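Local structure of thymidylate synthase ThyX (Streptomyces cacaoi subsp. asoensis, 4P5B) at the interface of chains A and B. The protein methylates the uracil base of UMP and dUMP, as a flavin-dependent enzyme of the ThyX family that works as a homotetramer with FAD as cofactor. Residues are numbered along the deposited sequence; one frame, centred on the assembly and turned at random. Chains: chain A/B, Thymidylate synthase ThyX.

The interface of chains A and B. Residues chain A 113, 118-119, 121, 206; chain B 98, 161, 163-164.
A:Arg113, A:Glu118, A:Pro121 and A:Gln206, all on loop backbone of chain A, meet the short helix 162-165 of chain B, which carries B:Glu163 and B:Ile164, and the loop holding B:Arg98. This two-fold subunit interface belongs to the ThyX homotetramer, and the patch is centred about 12 Å from the predicted active-site residue A:Arg193. B:Glu163 is its charged hub. Its CG sits between the backbone N and the carbonyl carbon (chi1 77°), and the extended chain beyond carries the carboxylate out between two arginines. A:Arg113 NH2 donates to B:Glu163 OE1 at 3.2 Å, nearly straight (165° at H); the acceptor lies in the guanidinium plane, whereas the donor comes from above the carboxylate plane. The other oxygen, B:Glu163 OE2, accepts a 2.7 Å hydrogen bond from B:Arg98 NE within chain B, met nearly along its C-O axis. The A:Gln206 amide stacks on this carboxylate, the planes 11° apart, with A:Gln206 CD 3.7 Å from B:Glu163 CD; its NE2 makes a weak hydrogen bond to the backbone O of B:Glu163. An alanine in place of B:Glu163 would probably leave A:Arg113 without its partner across the interface and B:Arg98 freer to turn. The B:Arg98 guanidinium is sandwiched: A:Pro121 CG, in a poorly ordered residue, lies over the centre of one face, and A:Gln206 N sits 3.2 Å above the opposite one, towards the rim. At its edge, B:Arg98 NH2 forms a salt bridge of 3.5 Å with OE2 of the poorly ordered A:Glu118. B:Ile164 CD1 packs on one face of the A:Arg113 guanidinium, 3.6 Å from A:Arg113 CZ.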
ATOM      1  N   ARG A 113       4.457 -18.514  30.901  1.00 44.03           N
ATOM      2  CA  ARG A 113       3.996 -18.740  29.542  1.00 43.79           C
ATOM      3  C   ARG A 113       3.276 -20.074  29.541  1.00 45.20           C
ATOM      4  O   ARG A 113       3.826 -21.051  30.018  1.00 45.57           O
ATOM      5  CB  ARG A 113       5.227 -18.880  28.654  1.00 43.76           C
ATOM      6  CG  ARG A 113       5.306 -17.964  27.471  1.00 41.37           C
ATOM      7  CD  ARG A 113       4.220 -18.307  26.557  1.00 34.95           C
ATOM      8  NE  ARG A 113       4.479 -18.108  25.149  1.00 28.33           N
ATOM      9  CZ  ARG A 113       3.695 -18.677  24.239  1.00 28.42           C
ATOM     10  NH1 ARG A 113       2.671 -19.437  24.645  1.00 20.89           N
ATOM     11  NH2 ARG A 113       3.899 -18.491  22.954  1.00 25.88           N
ATOM     12  N   GLU A 118      -0.467 -22.505  22.378  1.00 75.25           N
ATOM     13  CA  GLU A 118      -1.673 -22.936  21.689  1.00 75.60           C
ATOM     14  C   GLU A 118      -1.272 -23.875  20.583  1.00 76.30           C
ATOM     15  O   GLU A 118      -0.587 -23.463  19.646  1.00 75.78           O
ATOM     16  CB  GLU A 118      -2.438 -21.747  21.101  1.00 75.26           C
ATOM     17  CG  GLU A 118      -2.744 -20.610  22.095  1.00 74.19           C
ATOM     18  CD  GLU A 118      -2.858 -19.233  21.405  1.00 73.07           C
ATOM     19  OE1 GLU A 118      -3.919 -18.960  20.773  1.00 73.86           O
ATOM     20  OE2 GLU A 118      -1.888 -18.436  21.493  1.00 66.28           O
ATOM     21  N   GLY A 119      -1.714 -25.135  20.705  1.00 77.74           N
ATOM     22  CA  GLY A 119      -1.309 -26.259  19.822  1.00 78.90           C
ATOM     23  C   GLY A 119      -1.929 -26.259  18.428  1.00 80.05           C
ATOM     24  O   GLY A 119      -1.440 -26.925  17.499  1.00 80.09           O
ATOM     25  N   PRO A 121      -3.948 -22.679  17.195  1.00 82.43           N
ATOM     26  CA  PRO A 121      -4.550 -21.372  17.559  1.00 83.16           C
ATOM     27  C   PRO A 121      -6.025 -21.235  17.124  1.00 84.11           C
ATOM     28  O   PRO A 121      -6.380 -21.578  15.992  1.00 83.92           O
ATOM     29  CB  PRO A 121      -3.677 -20.375  16.798  1.00 82.89           C
ATOM     30  CG  PRO A 121      -2.373 -21.105  16.625  1.00 82.40           C
ATOM     31  CD  PRO A 121      -2.689 -22.527  16.445  1.00 81.84           C
ATOM     32  N   GLN A 206       0.115 -15.462  18.482  1.00 16.20           N
ATOM     33  CA  GLN A 206       1.136 -16.065  19.388  1.00 16.85           C
ATOM     34  C   GLN A 206       1.404 -15.087  20.549  1.00 16.83           C
ATOM     35  O   GLN A 206       1.344 -13.873  20.367  1.00 16.33           O
ATOM     36  CB  GLN A 206       2.474 -16.293  18.663  1.00 15.33           C
ATOM     37  CG  GLN A 206       3.444 -17.064  19.511  1.00 18.06           C
ATOM     38  CD  GLN A 206       4.296 -18.018  18.721  1.00 17.80           C
ATOM     39  OE1 GLN A 206       4.037 -18.279  17.536  1.00 17.72           O
ATOM     40  NE2 GLN A 206       5.346 -18.528  19.351  1.00 17.81           N
TER
ATOM     41  N   ARG B  98       3.020 -22.669  13.503  1.00 19.11           N
ATOM     42  CA  ARG B  98       2.136 -22.709  14.669  1.00 21.08           C
ATOM     43  C   ARG B  98       1.014 -23.765  14.533  1.00 23.38           C
ATOM     44  O   ARG B  98       0.490 -24.294  15.571  1.00 22.81           O
ATOM     45  CB  ARG B  98       1.411 -21.363  14.935  1.00 19.24           C
ATOM     46  CG  ARG B  98       2.320 -20.154  15.249  1.00 16.93           C
ATOM     47  CD  ARG B  98       1.458 -18.928  15.450  1.00 12.70           C
ATOM     48  NE  ARG B  98       0.710 -18.984  16.729  1.00 14.28           N
ATOM     49  CZ  ARG B  98      -0.494 -18.406  16.935  1.00 16.91           C
ATOM     50  NH1 ARG B  98      -1.114 -17.748  15.952  1.00 14.05           N
ATOM     51  NH2 ARG B  98      -1.123 -18.524  18.115  1.00 15.24           N
ATOM     52  N   ALA B 161       3.385 -27.075  22.721  1.00 24.01           N
ATOM     53  CA  ALA B 161       2.742 -26.387  21.586  1.00 22.73           C
ATOM     54  C   ALA B 161       3.685 -26.275  20.372  1.00 21.03           C
ATOM     55  O   ALA B 161       4.845 -25.999  20.530  1.00 20.94           O
ATOM     56  CB  ALA B 161       2.204 -25.031  22.023  1.00 22.90           C
ATOM     57  N   GLU B 163       4.002 -24.050  18.258  1.00 19.05           N
ATOM     58  CA  GLU B 163       4.485 -22.699  18.093  1.00 19.44           C
ATOM     59  C   GLU B 163       5.633 -22.421  19.058  1.00 20.14           C
ATOM     60  O   GLU B 163       6.323 -21.432  18.892  1.00 19.12           O
ATOM     61  CB  GLU B 163       3.355 -21.698  18.363  1.00 19.49           C
ATOM     62  CG  GLU B 163       3.043 -21.504  19.829  1.00 18.76           C
ATOM     63  CD  GLU B 163       1.947 -20.503  20.093  1.00 22.28           C
ATOM     64  OE1 GLU B 163       1.732 -20.112  21.261  1.00 28.89           O
ATOM     65  OE2 GLU B 163       1.281 -20.079  19.150  1.00 29.12           O
ATOM     66  N   ILE B 164       5.801 -23.265  20.095  1.00 20.28           N
ATOM     67  CA  ILE B 164       6.919 -23.102  20.988  1.00 19.23           C
ATOM     68  C   ILE B 164       7.998 -24.013  20.534  1.00 19.78           C
ATOM     69  O   ILE B 164       9.179 -23.624  20.525  1.00 21.81           O
ATOM     70  CB  ILE B 164       6.559 -23.407  22.478  1.00 21.14           C
ATOM     71  CG1 ILE B 164       5.589 -22.367  23.030  1.00 19.00           C
ATOM     72  CG2 ILE B 164       7.849 -23.409  23.377  1.00 17.44           C
ATOM     73  CD1 ILE B 164       6.242 -20.987  23.186  1.00 22.16           C
TER